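Local coordinates for uncharacterized protein (Enterococcus faecalis, PDB 3D3Y) that is of unknown function but resembles the peptidase M16 family, with a domain of its inactive type, and may bind a metal ion, at residues Ser47-Thr52 with Gln133-Asn138; Arg43-Ser48 with Ala186-Tyr191; Ser54-Asn59 with Ile117-Ile122. One frame throughout, in Å; residues are numbered along the deposited sequence.

Interaction 1 (Ser47-Thr52 with Gln133-Asn138)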
ATOM      1  N   SER A  47      -3.594  11.083  10.174  1.00 32.28           N
ATOM      2  CA  SER A  47      -2.760  10.039  10.750  1.00 33.33           C
ATOM      3  C   SER A  47      -1.571  10.663  11.499  1.00 34.12           C
ATOM      4  O   SER A  47      -1.161  10.148  12.555  1.00 33.77           O
ATOM      5  CB  SER A  47      -2.307   9.030   9.674  1.00 34.01           C
ATOM      6  OG  SER A  47      -1.271   9.550   8.858  1.00 35.52           O
ATOM      7  N   SER A  48      -1.017  11.772  10.989  1.00 33.41           N
ATOM      8  CA  SER A  48       0.056  12.446  11.727  1.00 34.20           C
ATOM      9  C   SER A  48      -0.466  13.138  12.988  1.00 33.41           C
ATOM     10  O   SER A  48       0.179  13.108  14.015  1.00 34.07           O
ATOM     11  CB  SER A  48       0.749  13.497  10.877  1.00 34.89           C
ATOM     12  OG  SER A  48       1.616  12.861   9.969  1.00 40.52           O
ATOM     13  N   LEU A  49      -1.657  13.714  12.909  1.00 32.87           N
ATOM     14  CA  LEU A  49      -2.199  14.462  14.036  1.00 32.43           C
ATOM     15  C   LEU A  49      -2.509  13.526  15.186  1.00 32.77           C
ATOM     16  O   LEU A  49      -2.166  13.843  16.353  1.00 32.48           O
ATOM     17  CB  LEU A  49      -3.442  15.258  13.628  1.00 32.79           C
ATOM     18  CG  LEU A  49      -3.248  16.395  12.613  1.00 33.41           C
ATOM     19  CD1 LEU A  49      -4.576  16.890  12.032  1.00 29.39           C
ATOM     20  CD2 LEU A  49      -2.494  17.603  13.231  1.00 33.25           C
HETATM   21  N   MSE A  50      -3.117  12.379  14.876  1.00 31.02           N
HETATM   22  CA  MSE A  50      -3.570  11.484  15.941  1.00 32.47           C
HETATM   23  C   MSE A  50      -2.419  10.711  16.584  1.00 32.53           C
HETATM   24  O   MSE A  50      -2.544  10.219  17.708  1.00 32.85           O
HETATM   25  CB  MSE A  50      -4.654  10.550  15.422  1.00 33.05           C
HETATM   26  CG  MSE A  50      -5.915  11.355  15.048  1.00 31.47           C
HETATM   27 SE   MSE A  50      -7.269  10.142  14.391  0.70 34.39          SE
HETATM   28  CE  MSE A  50      -7.416   8.936  15.921  1.00 36.34           C
ATOM     29  N   GLU A  51      -1.288  10.640  15.883  1.00 32.29           N
ATOM     30  CA  GLU A  51      -0.103   9.926  16.364  1.00 33.65           C
ATOM     31  C   GLU A  51       0.770  10.777  17.297  1.00 34.05           C
ATOM     32  O   GLU A  51       1.366  10.251  18.245  1.00 33.63           O
ATOM     33  CB  GLU A  51       0.732   9.505  15.141  1.00 33.60           C
ATOM     34  CG  GLU A  51       1.986   8.743  15.442  1.00 36.32           C
ATOM     35  CD  GLU A  51       2.784   8.470  14.160  1.00 37.96           C
ATOM     36  OE1 GLU A  51       3.303   9.438  13.574  1.00 45.48           O
ATOM     37  OE2 GLU A  51       2.855   7.306  13.727  1.00 41.08           O
ATOM     38  N   THR A  52       0.873  12.076  17.005  1.00 33.24           N
ATOM     39  CA  THR A  52       1.873  12.935  17.635  1.00 34.30           C
ATOM     40  C   THR A  52       1.535  13.257  19.097  1.00 34.39           C
ATOM     41  O   THR A  52       2.431  13.315  19.948  1.00 34.18           O
ATOM     42  CB  THR A  52       2.108  14.202  16.805  1.00 35.04           C
ATOM     43  OG1 THR A  52       3.154  14.993  17.391  1.00 38.10           O
ATOM     44  CG2 THR A  52       0.839  15.052  16.679  1.00 34.14           C
ATOM     45  N   GLN A 133      -0.357  23.121  12.843  1.00 32.90           N
ATOM     46  CA  GLN A 133       0.558  23.787  11.927  1.00 34.72           C
ATOM     47  C   GLN A 133       1.870  23.013  11.749  1.00 34.77           C
ATOM     48  O   GLN A 133       2.354  22.867  10.619  1.00 35.16           O
ATOM     49  CB  GLN A 133       0.804  25.198  12.432  1.00 35.79           C
ATOM     50  CG  GLN A 133       1.965  25.974  11.828  1.00 41.52           C
ATOM     51  CD  GLN A 133       2.590  26.833  12.905  1.00 49.95           C
ATOM     52  OE1 GLN A 133       3.259  26.306  13.821  1.00 55.72           O
ATOM     53  NE2 GLN A 133       2.334  28.145  12.854  1.00 50.10           N
ATOM     54  N   ARG A 134       2.433  22.515  12.855  1.00 33.95           N
ATOM     55  CA  ARG A 134       3.626  21.676  12.809  1.00 34.99           C
ATOM     56  C   ARG A 134       3.439  20.459  11.902  1.00 34.26           C
ATOM     57  O   ARG A 134       4.297  20.191  11.043  1.00 34.29           O
ATOM     58  CB  ARG A 134       4.033  21.221  14.209  1.00 34.29           C
ATOM     59  CG  ARG A 134       5.184  20.165  14.211  1.00 37.15           C
ATOM     60  CD  ARG A 134       5.849  20.001  15.596  1.00 39.18           C
ATOM     61  NE  ARG A 134       4.897  20.101  16.723  1.00 47.95           N
ATOM     62  CZ  ARG A 134       4.085  19.127  17.144  1.00 51.28           C
ATOM     63  NH1 ARG A 134       3.274  19.351  18.175  1.00 53.11           N
ATOM     64  NH2 ARG A 134       4.074  17.935  16.549  1.00 52.44           N
ATOM     65  N   GLU A 135       2.339  19.723  12.083  1.00 32.44           N
ATOM     66  CA  GLU A 135       2.113  18.494  11.287  1.00 32.77           C
ATOM     67  C   GLU A 135       1.811  18.779   9.816  1.00 31.82           C
ATOM     68  O   GLU A 135       2.201  18.007   8.924  1.00 32.50           O
ATOM     69  CB  GLU A 135       0.992  17.627  11.884  1.00 32.20           C
ATOM     70  CG  GLU A 135       1.336  16.974  13.239  1.00 35.02           C
ATOM     71  CD  GLU A 135       2.721  16.353  13.246  1.00 37.98           C
ATOM     72  OE1 GLU A 135       3.096  15.707  12.255  1.00 40.05           O
ATOM     73  OE2 GLU A 135       3.463  16.539  14.234  1.00 41.49           O
ATOM     74  N   LYS A 136       1.117  19.888   9.567  1.00 31.38           N
ATOM     75  CA  LYS A 136       0.847  20.333   8.200  1.00 31.44           C
ATOM     76  C   LYS A 136       2.183  20.655   7.474  1.00 31.98           C
ATOM     77  O   LYS A 136       2.419  20.183   6.354  1.00 31.63           O
ATOM     78  CB  LYS A 136      -0.073  21.544   8.197  1.00 30.33           C
ATOM     79  CG  LYS A 136      -0.487  21.984   6.770  1.00 33.04           C
ATOM     80  CD  LYS A 136      -1.541  23.111   6.775  1.00 30.56           C
ATOM     81  CE  LYS A 136      -1.855  23.556   5.340  1.00 31.39           C
ATOM     82  NZ  LYS A 136      -2.935  24.636   5.316  1.00 29.05           N
ATOM     83  N   GLU A 137       3.024  21.460   8.122  1.00 32.46           N
ATOM     84  CA  GLU A 137       4.366  21.771   7.633  1.00 34.59           C
ATOM     85  C   GLU A 137       5.198  20.495   7.419  1.00 33.83           C
ATOM     86  O   GLU A 137       5.888  20.403   6.402  1.00 34.29           O
ATOM     87  CB  GLU A 137       5.087  22.700   8.615  1.00 34.37           C
ATOM     88  CG  GLU A 137       4.555  24.127   8.639  1.00 38.46           C
ATOM     89  CD  GLU A 137       5.139  24.991   9.768  1.00 38.64           C
ATOM     90  OE1 GLU A 137       5.886  24.479  10.639  1.00 42.75           O
ATOM     91  OE2 GLU A 137       4.819  26.194   9.791  1.00 42.77           O
ATOM     92  N   ASN A 138       5.127  19.527   8.353  1.00 33.25           N
ATOM     93  CA  ASN A 138       5.852  18.245   8.225  1.00 34.04           C
ATOM     94  C   ASN A 138       5.386  17.443   7.021  1.00 33.96           C
ATOM     95  O   ASN A 138       6.205  16.914   6.278  1.00 33.20           O
ATOM     96  CB  ASN A 138       5.714  17.339   9.466  1.00 35.04           C
ATOM     97  CG  ASN A 138       6.483  17.867  10.674  1.00 37.96           C
ATOM     98  OD1 ASN A 138       7.224  18.835  10.560  1.00 39.71           O
ATOM     99  ND2 ASN A 138       6.282  17.244  11.836  1.00 41.13           N
TER
HETATM  100  O   HOH W   1       2.616  15.264   9.229  1.00 36.57           O
HETATM  101  O   HOH W   2       3.028  16.804  19.986  1.00 36.99           O

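Interaction 2 (Arg43-Ser48 with Ala186-Tyr191)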
ATOM      1  N   ARG A  43      -7.093  12.193   5.359  1.00 31.09           N
ATOM      2  CA  ARG A  43      -6.701  10.977   6.085  1.00 32.04           C
ATOM      3  C   ARG A  43      -5.207  10.958   6.364  1.00 31.50           C
ATOM      4  O   ARG A  43      -4.768  10.615   7.469  1.00 32.62           O
ATOM      5  CB  ARG A  43      -7.130   9.729   5.304  1.00 31.49           C
ATOM      6  CG  ARG A  43      -8.637   9.573   5.309  1.00 32.41           C
ATOM      7  CD  ARG A  43      -9.159   8.547   4.304  1.00 34.35           C
ATOM      8  NE  ARG A  43      -8.932   7.129   4.667  1.00 30.17           N
ATOM      9  CZ  ARG A  43      -9.665   6.433   5.537  1.00 31.89           C
ATOM     10  NH1 ARG A  43     -10.627   7.029   6.244  1.00 29.68           N
ATOM     11  NH2 ARG A  43      -9.403   5.134   5.745  1.00 32.10           N
ATOM     12  N   THR A  44      -4.408  11.267   5.362  1.00 31.81           N
ATOM     13  CA  THR A  44      -2.941  11.316   5.559  1.00 31.95           C
ATOM     14  C   THR A  44      -2.510  12.260   6.678  1.00 31.80           C
ATOM     15  O   THR A  44      -1.691  11.878   7.543  1.00 32.19           O
ATOM     16  CB  THR A  44      -2.216  11.666   4.241  1.00 32.12           C
ATOM     17  OG1 THR A  44      -2.627  10.732   3.257  1.00 31.31           O
ATOM     18  CG2 THR A  44      -0.675  11.642   4.364  1.00 32.42           C
ATOM     19  N   LEU A  45      -3.009  13.489   6.650  1.00 30.90           N
ATOM     20  CA  LEU A  45      -2.644  14.461   7.690  1.00 31.43           C
ATOM     21  C   LEU A  45      -3.192  14.054   9.063  1.00 31.70           C
ATOM     22  O   LEU A  45      -2.517  14.196  10.095  1.00 33.09           O
ATOM     23  CB  LEU A  45      -3.143  15.878   7.334  1.00 31.98           C
ATOM     24  CG  LEU A  45      -2.858  17.021   8.337  1.00 32.10           C
ATOM     25  CD1 LEU A  45      -1.309  17.103   8.656  1.00 34.00           C
ATOM     26  CD2 LEU A  45      -3.331  18.340   7.720  1.00 30.22           C
ATOM     27  N   LEU A  46      -4.425  13.564   9.076  1.00 31.57           N
ATOM     28  CA  LEU A  46      -5.024  13.068  10.305  1.00 31.48           C
ATOM     29  C   LEU A  46      -4.156  11.983  10.970  1.00 32.16           C
ATOM     30  O   LEU A  46      -4.031  11.934  12.192  1.00 30.84           O
ATOM     31  CB  LEU A  46      -6.419  12.520  10.020  1.00 31.48           C
ATOM     32  CG  LEU A  46      -7.184  12.102  11.275  1.00 32.18           C
ATOM     33  CD1 LEU A  46      -7.435  13.296  12.260  1.00 31.20           C
ATOM     34  CD2 LEU A  46      -8.509  11.469  10.848  1.00 30.58           C
ATOM     35  N   SER A  47      -3.594  11.083  10.174  1.00 32.28           N
ATOM     36  CA  SER A  47      -2.760  10.039  10.750  1.00 33.33           C
ATOM     37  C   SER A  47      -1.571  10.663  11.499  1.00 34.12           C
ATOM     38  O   SER A  47      -1.161  10.148  12.555  1.00 33.77           O
ATOM     39  CB  SER A  47      -2.307   9.030   9.674  1.00 34.01           C
ATOM     40  OG  SER A  47      -1.271   9.550   8.858  1.00 35.52           O
ATOM     41  N   SER A  48      -1.017  11.772  10.989  1.00 33.41           N
ATOM     42  CA  SER A  48       0.056  12.446  11.727  1.00 34.20           C
ATOM     43  C   SER A  48      -0.466  13.138  12.988  1.00 33.41           C
ATOM     44  O   SER A  48       0.179  13.108  14.015  1.00 34.07           O
ATOM     45  CB  SER A  48       0.749  13.497  10.877  1.00 34.89           C
ATOM     46  OG  SER A  48       1.616  12.861   9.969  1.00 40.52           O
ATOM     47  N   ALA A 186      -9.747  23.122  11.514  1.00 30.08           N
ATOM     48  CA  ALA A 186     -11.197  22.860  11.455  1.00 30.81           C
ATOM     49  C   ALA A 186     -11.585  21.737  10.484  1.00 30.49           C
ATOM     50  O   ALA A 186     -12.339  20.859  10.853  1.00 30.90           O
ATOM     51  CB  ALA A 186     -11.957  24.141  11.103  1.00 29.63           C
ATOM     52  N   SER A 187     -11.107  21.800   9.237  1.00 30.66           N
ATOM     53  CA  SER A 187     -11.374  20.769   8.249  1.00 30.84           C
ATOM     54  C   SER A 187     -10.940  19.378   8.729  1.00 30.69           C
ATOM     55  O   SER A 187     -11.661  18.367   8.520  1.00 30.44           O
ATOM     56  CB  SER A 187     -10.760  21.135   6.872  1.00 31.22           C
ATOM     57  OG  SER A 187      -9.341  20.987   6.851  1.00 33.02           O
ATOM     58  N   LEU A 188      -9.804  19.326   9.416  1.00 29.98           N
ATOM     59  CA  LEU A 188      -9.294  18.048   9.956  1.00 30.39           C
ATOM     60  C   LEU A 188     -10.092  17.508  11.144  1.00 30.89           C
ATOM     61  O   LEU A 188     -10.275  16.293  11.237  1.00 31.65           O
ATOM     62  CB  LEU A 188      -7.796  18.099  10.324  1.00 29.93           C
ATOM     63  CG  LEU A 188      -6.860  17.531   9.258  1.00 30.33           C
ATOM     64  CD1 LEU A 188      -7.116  16.050   9.112  1.00 31.41           C
ATOM     65  CD2 LEU A 188      -7.100  18.266   7.918  1.00 30.87           C
ATOM     66  N   ALA A 189     -10.537  18.397  12.036  1.00 30.96           N
ATOM     67  CA  ALA A 189     -11.425  18.024  13.141  1.00 30.48           C
ATOM     68  C   ALA A 189     -12.794  17.565  12.611  1.00 31.05           C
ATOM     69  O   ALA A 189     -13.369  16.595  13.109  1.00 31.12           O
ATOM     70  CB  ALA A 189     -11.608  19.192  14.094  1.00 30.35           C
ATOM     71  N   ALA A 190     -13.317  18.271  11.611  1.00 30.27           N
ATOM     72  CA  ALA A 190     -14.538  17.819  10.969  1.00 31.78           C
ATOM     73  C   ALA A 190     -14.337  16.440  10.328  1.00 32.25           C
ATOM     74  O   ALA A 190     -15.198  15.548  10.459  1.00 32.94           O
ATOM     75  CB  ALA A 190     -15.044  18.852   9.939  1.00 31.37           C
ATOM     76  N   TYR A 191     -13.212  16.262   9.640  1.00 32.53           N
ATOM     77  CA  TYR A 191     -12.958  14.992   8.974  1.00 32.78           C
ATOM     78  C   TYR A 191     -12.819  13.852  10.016  1.00 32.32           C
ATOM     79  O   TYR A 191     -13.421  12.772   9.852  1.00 33.21           O
ATOM     80  CB  TYR A 191     -11.759  15.025   7.982  1.00 32.58           C
ATOM     81  CG  TYR A 191     -11.645  13.639   7.411  1.00 33.28           C
ATOM     82  CD1 TYR A 191     -12.681  13.152   6.582  1.00 34.79           C
ATOM     83  CD2 TYR A 191     -10.626  12.760   7.814  1.00 33.28           C
ATOM     84  CE1 TYR A 191     -12.681  11.850   6.134  1.00 36.20           C
ATOM     85  CE2 TYR A 191     -10.603  11.426   7.355  1.00 34.01           C
ATOM     86  CZ  TYR A 191     -11.639  10.996   6.508  1.00 35.40           C
ATOM     87  OH  TYR A 191     -11.683   9.720   6.044  1.00 34.65           O
TER

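Interaction 3 (Ser54-Asn59 with Ile117-Ile122)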
ATOM      1  N   SER A  54      -2.357  13.565  21.932  1.00 32.47           N
ATOM      2  CA  SER A  54      -3.810  13.459  22.065  1.00 32.83           C
ATOM      3  C   SER A  54      -4.255  14.421  23.166  1.00 33.16           C
ATOM      4  O   SER A  54      -3.423  15.063  23.805  1.00 33.00           O
ATOM      5  CB  SER A  54      -4.231  12.008  22.368  1.00 32.68           C
ATOM      6  OG  SER A  54      -3.868  11.628  23.692  1.00 33.50           O
ATOM      7  N   LEU A  55      -5.555  14.499  23.409  1.00 33.97           N
ATOM      8  CA  LEU A  55      -6.075  15.427  24.434  1.00 35.25           C
ATOM      9  C   LEU A  55      -5.376  15.258  25.790  1.00 35.77           C
ATOM     10  O   LEU A  55      -5.028  16.247  26.454  1.00 35.76           O
ATOM     11  CB  LEU A  55      -7.566  15.204  24.631  1.00 34.90           C
ATOM     12  CG  LEU A  55      -8.277  16.231  25.499  1.00 36.32           C
ATOM     13  CD1 LEU A  55      -8.313  17.586  24.772  1.00 36.65           C
ATOM     14  CD2 LEU A  55      -9.679  15.720  25.847  1.00 36.56           C
ATOM     15  N   ASN A  56      -5.205  14.006  26.211  1.00 35.50           N
ATOM     16  CA  ASN A  56      -4.701  13.694  27.552  1.00 36.25           C
ATOM     17  C   ASN A  56      -3.226  13.307  27.598  1.00 36.36           C
ATOM     18  O   ASN A  56      -2.658  13.183  28.685  1.00 36.73           O
ATOM     19  CB  ASN A  56      -5.589  12.646  28.230  1.00 36.20           C
ATOM     20  CG  ASN A  56      -7.020  13.149  28.422  1.00 38.82           C
ATOM     21  OD1 ASN A  56      -7.236  14.266  28.923  1.00 38.92           O
ATOM     22  ND2 ASN A  56      -7.997  12.353  27.990  1.00 34.80           N
ATOM     23  N   TYR A  57      -2.611  13.150  26.424  1.00 35.13           N
ATOM     24  CA  TYR A  57      -1.150  13.106  26.282  1.00 35.55           C
ATOM     25  C   TYR A  57      -0.752  14.244  25.328  1.00 36.18           C
ATOM     26  O   TYR A  57      -0.411  14.001  24.163  1.00 35.36           O
ATOM     27  CB  TYR A  57      -0.700  11.726  25.767  1.00 35.58           C
ATOM     28  CG  TYR A  57      -1.274  10.620  26.615  1.00 35.50           C
ATOM     29  CD1 TYR A  57      -0.852  10.446  27.930  1.00 34.97           C
ATOM     30  CD2 TYR A  57      -2.285   9.784  26.127  1.00 36.65           C
ATOM     31  CE1 TYR A  57      -1.407   9.459  28.739  1.00 35.08           C
ATOM     32  CE2 TYR A  57      -2.837   8.765  26.939  1.00 37.39           C
ATOM     33  CZ  TYR A  57      -2.390   8.626  28.246  1.00 35.92           C
ATOM     34  OH  TYR A  57      -2.924   7.645  29.073  1.00 36.96           O
ATOM     35  N   PRO A  58      -0.876  15.500  25.806  1.00 37.04           N
ATOM     36  CA  PRO A  58      -0.893  16.693  24.926  1.00 38.12           C
ATOM     37  C   PRO A  58       0.403  17.071  24.238  1.00 39.29           C
ATOM     38  O   PRO A  58       0.434  18.045  23.499  1.00 39.83           O
ATOM     39  CB  PRO A  58      -1.354  17.828  25.856  1.00 38.33           C
ATOM     40  CG  PRO A  58      -1.048  17.380  27.236  1.00 37.70           C
ATOM     41  CD  PRO A  58      -1.110  15.853  27.222  1.00 37.62           C
ATOM     42  N   ASN A  59       1.465  16.318  24.471  1.00 40.19           N
ATOM     43  CA  ASN A  59       2.686  16.537  23.732  1.00 41.75           C
ATOM     44  C   ASN A  59       3.448  15.237  23.626  1.00 42.84           C
ATOM     45  O   ASN A  59       3.053  14.239  24.227  1.00 42.56           O
ATOM     46  CB  ASN A  59       3.511  17.689  24.344  1.00 41.55           C
ATOM     47  CG  ASN A  59       3.982  17.401  25.742  1.00 41.41           C
ATOM     48  OD1 ASN A  59       4.571  16.367  26.005  1.00 40.77           O
ATOM     49  ND2 ASN A  59       3.737  18.330  26.647  1.00 43.61           N
ATOM     50  N   ILE A 117      -7.959   7.236  19.889  1.00 32.57           N
ATOM     51  CA  ILE A 117      -9.059   7.240  18.917  1.00 32.55           C
ATOM     52  C   ILE A 117     -10.212   8.172  19.269  1.00 32.67           C
ATOM     53  O   ILE A 117     -10.724   8.899  18.397  1.00 33.27           O
ATOM     54  CB  ILE A 117      -9.564   5.809  18.668  1.00 32.78           C
ATOM     55  CG1 ILE A 117      -8.427   4.976  18.046  1.00 33.20           C
ATOM     56  CG2 ILE A 117     -10.815   5.818  17.794  1.00 32.81           C
ATOM     57  CD1 ILE A 117      -8.787   3.486  17.936  1.00 34.19           C
ATOM     58  N   PHE A 118     -10.591   8.178  20.545  1.00 32.05           N
ATOM     59  CA  PHE A 118     -11.755   8.920  21.004  1.00 32.08           C
ATOM     60  C   PHE A 118     -11.451  10.211  21.759  1.00 31.62           C
ATOM     61  O   PHE A 118     -12.358  10.986  22.056  1.00 30.80           O
ATOM     62  CB  PHE A 118     -12.621   7.983  21.846  1.00 32.61           C
ATOM     63  CG  PHE A 118     -13.142   6.806  21.069  1.00 33.54           C
ATOM     64  CD1 PHE A 118     -14.314   6.919  20.330  1.00 32.76           C
ATOM     65  CD2 PHE A 118     -12.452   5.591  21.060  1.00 32.84           C
ATOM     66  CE1 PHE A 118     -14.798   5.839  19.595  1.00 32.61           C
ATOM     67  CE2 PHE A 118     -12.927   4.504  20.325  1.00 32.30           C
ATOM     68  CZ  PHE A 118     -14.106   4.643  19.580  1.00 32.12           C
ATOM     69  N   ALA A 119     -10.185  10.441  22.091  1.00 30.76           N
ATOM     70  CA  ALA A 119      -9.826  11.683  22.775  1.00 31.20           C
ATOM     71  C   ALA A 119      -8.656  12.343  22.068  1.00 30.30           C
ATOM     72  O   ALA A 119      -7.611  12.557  22.671  1.00 30.29           O
ATOM     73  CB  ALA A 119      -9.524  11.453  24.295  1.00 31.27           C
ATOM     74  N   PRO A 120      -8.836  12.676  20.775  1.00 30.72           N
ATOM     75  CA  PRO A 120      -7.760  13.359  20.068  1.00 30.19           C
ATOM     76  C   PRO A 120      -7.627  14.783  20.591  1.00 29.61           C
ATOM     77  O   PRO A 120      -8.488  15.252  21.352  1.00 29.56           O
ATOM     78  CB  PRO A 120      -8.265  13.368  18.631  1.00 30.47           C
ATOM     79  CG  PRO A 120      -9.746  13.408  18.768  1.00 30.57           C
ATOM     80  CD  PRO A 120      -9.993  12.439  19.874  1.00 30.55           C
ATOM     81  N   ASN A 121      -6.573  15.462  20.167  1.00 29.82           N
ATOM     82  CA  ASN A 121      -6.242  16.776  20.684  1.00 30.19           C
ATOM     83  C   ASN A 121      -7.048  17.857  19.945  1.00 29.87           C
ATOM     84  O   ASN A 121      -6.502  18.662  19.188  1.00 29.13           O
ATOM     85  CB  ASN A 121      -4.730  17.005  20.568  1.00 30.28           C
ATOM     86  CG  ASN A 121      -4.252  18.184  21.409  1.00 31.83           C
ATOM     87  OD1 ASN A 121      -5.026  18.778  22.168  1.00 29.55           O
ATOM     88  ND2 ASN A 121      -2.957  18.532  21.271  1.00 32.22           N
ATOM     89  N   ILE A 122      -8.361  17.824  20.153  1.00 29.84           N
ATOM     90  CA  ILE A 122      -9.276  18.770  19.527  1.00 30.44           C
ATOM     91  C   ILE A 122      -9.901  19.593  20.627  1.00 31.24           C
ATOM     92  O   ILE A 122     -10.329  19.029  21.662  1.00 31.47           O
ATOM     93  CB  ILE A 122     -10.391  18.032  18.705  1.00 29.79           C
ATOM     94  CG1 ILE A 122      -9.761  17.130  17.610  1.00 31.25           C
ATOM     95  CG2 ILE A 122     -11.453  19.046  18.159  1.00 30.71           C
ATOM     96  CD1 ILE A 122     -10.760  16.339  16.815  1.00 31.21           C
TER
HETATM   97  O   HOH W   3      -6.234  11.570  25.007  1.00 26.51           O
HETATM   98  O   HOH W   4      -0.947  20.158  22.898  1.00 45.29           O

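Interaction 1 (Ser47-Thr52 with Gln133-Asn138)
A helix pair of the M16-like fold meets here through S48, L49 and T52 of helix 40-52 and R134 and E135 of helix 129-148. The axes of the two short segments approach to 9.6 Å. They run at 131° to each other, so the pair is roughly antiparallel. E135 carries most of the contact. Its chain is bent at the second torsion (chi2 -45°), and its carboxylate lies over the turn between S48 and T52. E135 and T52 reach toward each other tip to tip, with T52 OG1 3.5 Å from E135 OE2. R134 NH2 makes a salt bridge of 2.8 Å to E135 OE2. The same NH2 gives a hydrogen bond of 3.2 Å to T52 OG1, with an N-H...O angle of 148°. T52 OG1 lies at the edge of the guanidinium, near its plane. One guanidinium nitrogen therefore holds a carboxylate and a hydroxyl together. Water 1 serves the other carboxylate oxygen, OE1, to which it donates. It accepts from S48 OG at 2.7 Å and also donates to E135 O at 2.8 Å. Below the polar layer, L49 CD2 packs on E135 CB at 3.7 Å, the two side chains sliding past each other in opposite directions. L49 also touches F132 of its partner helix and L188 of helix 185-198. The pair resembles the helices that carry HXXEH and the later zinc-ligand glutamate in active M16 peptidases. S48 and T52 appear to stand where the two histidines would be, consistent with an inactive member.

Interaction 2 (Arg43-Ser48 with Ala186-Tyr191)
R43 crosses the hydroxyl end of Y191 obliquely, laying its CG beside the phenol and its charged end beyond it. R43 CG comes within 3.4 Å of Y191 CE2 and 3.1 Å of Y191 OH. The contact joins helix 40-52 to helix 185-198 within the helical layer of the M16-like fold. The axes of the two segments are perpendicular, at 90°, and 10.1 Å apart. The chain of R43 bends at the third torsion, which sets NE. The guanidinium beyond it presents NH1 to the hydroxyl. R43 NH1 donates to Y191 OH over 2.9 Å, with an N-H...O angle of 162°. The oxygen lies in the guanidinium plane, while the ring itself stands nearly upright to that plane, 81° away. NH1 also forms a salt bridge with D199, and NE bonds H86, so the buried charge has several partners. The rest of the contact is apolar. L188 meets both L45 and L46, each with a different methyl. Its CD2 meets L45 CD2 at 3.8 Å, where the side chains cross at about a right angle. Its CD1 lies against L46 CB, 3.7 Å away. F127 and F132 also touch L188 and extend this core. L46 spans both partners, since its CD2 turns to Y191 and stops 3.9 Å from Y191 CD2.

Interaction 3 (Ser54-Asn59 with Ile117-Ile122)
The backbones of S54-L55 and A119-N121 run close together, with the CA atoms of L55 and N121 only 4.0 Å apart. One direct hydrogen bond joins them. L55 N donates to A119 O over 2.9 Å, with an N-H...O angle of 155°. The donor is tilted from the carbonyl plane. Water 3 also donates to A119 O, at 2.9 Å. That water in turn accepts from S54 OG at 2.7 Å and from N56 N. S54 OG sits between the backbone N and the carbonyl carbon (chi1 71°), which points it at water 3. S54 CB is 3.4 Å from A119 O. The side chain of L55 follows the other segment. Its CB faces P120 O at 3.4 Å, and its CD1 reaches on to I122 O. The CB atoms of L55 and A119 are also in apolar contact. Residues 54-57 form a type I beta turn in the loop between helices 40-52 and 60-69, closed by S54 N to Y57 O and by weak bonds from Y57 N to S54 O and S54 OG. Facing it, A119 is the first residue to leave the helical conformation of helix 105-118, and N121 is the centre of an inverse gamma turn that leads into the small hairpin 122-127. N121 CB packs 3.7 Å from S54 C. Its amide is held by Q123 through OD1 and by N53 through ND2. ND2 also gives a hydrogen to water 4, which donates to P58 O at 2.6 Å. N56 brings ND2 near A119 CB, although its polar partner is E115 in helix 105-118. At the far end of the loop, N59 is the N-cap of helix 60-69, its OD1 accepting from K62 N.

How the interactions relate
Helix 40-52 comes first in the chain and serves two of the contacts. Residues 43-48 meet helix 185-198 in interaction 2, which closes the longest loop. Interaction 1 starts from the same stretch of helix 40-52 and closes a shorter loop with helix 129-148. The chain then leaves the helix into residues 54-59, and interaction 3 closes the smallest loop with residues 117-122, joining the loop before helix 60-69 to the end of helix 105-118. It is nested within both others. Interactions 1 and 2 share S47 and S48 and touch where E135 O packs on L45 CD1. Interaction 3 touches interaction 1 through M50 and I117, and interaction 2 through I122 and A189.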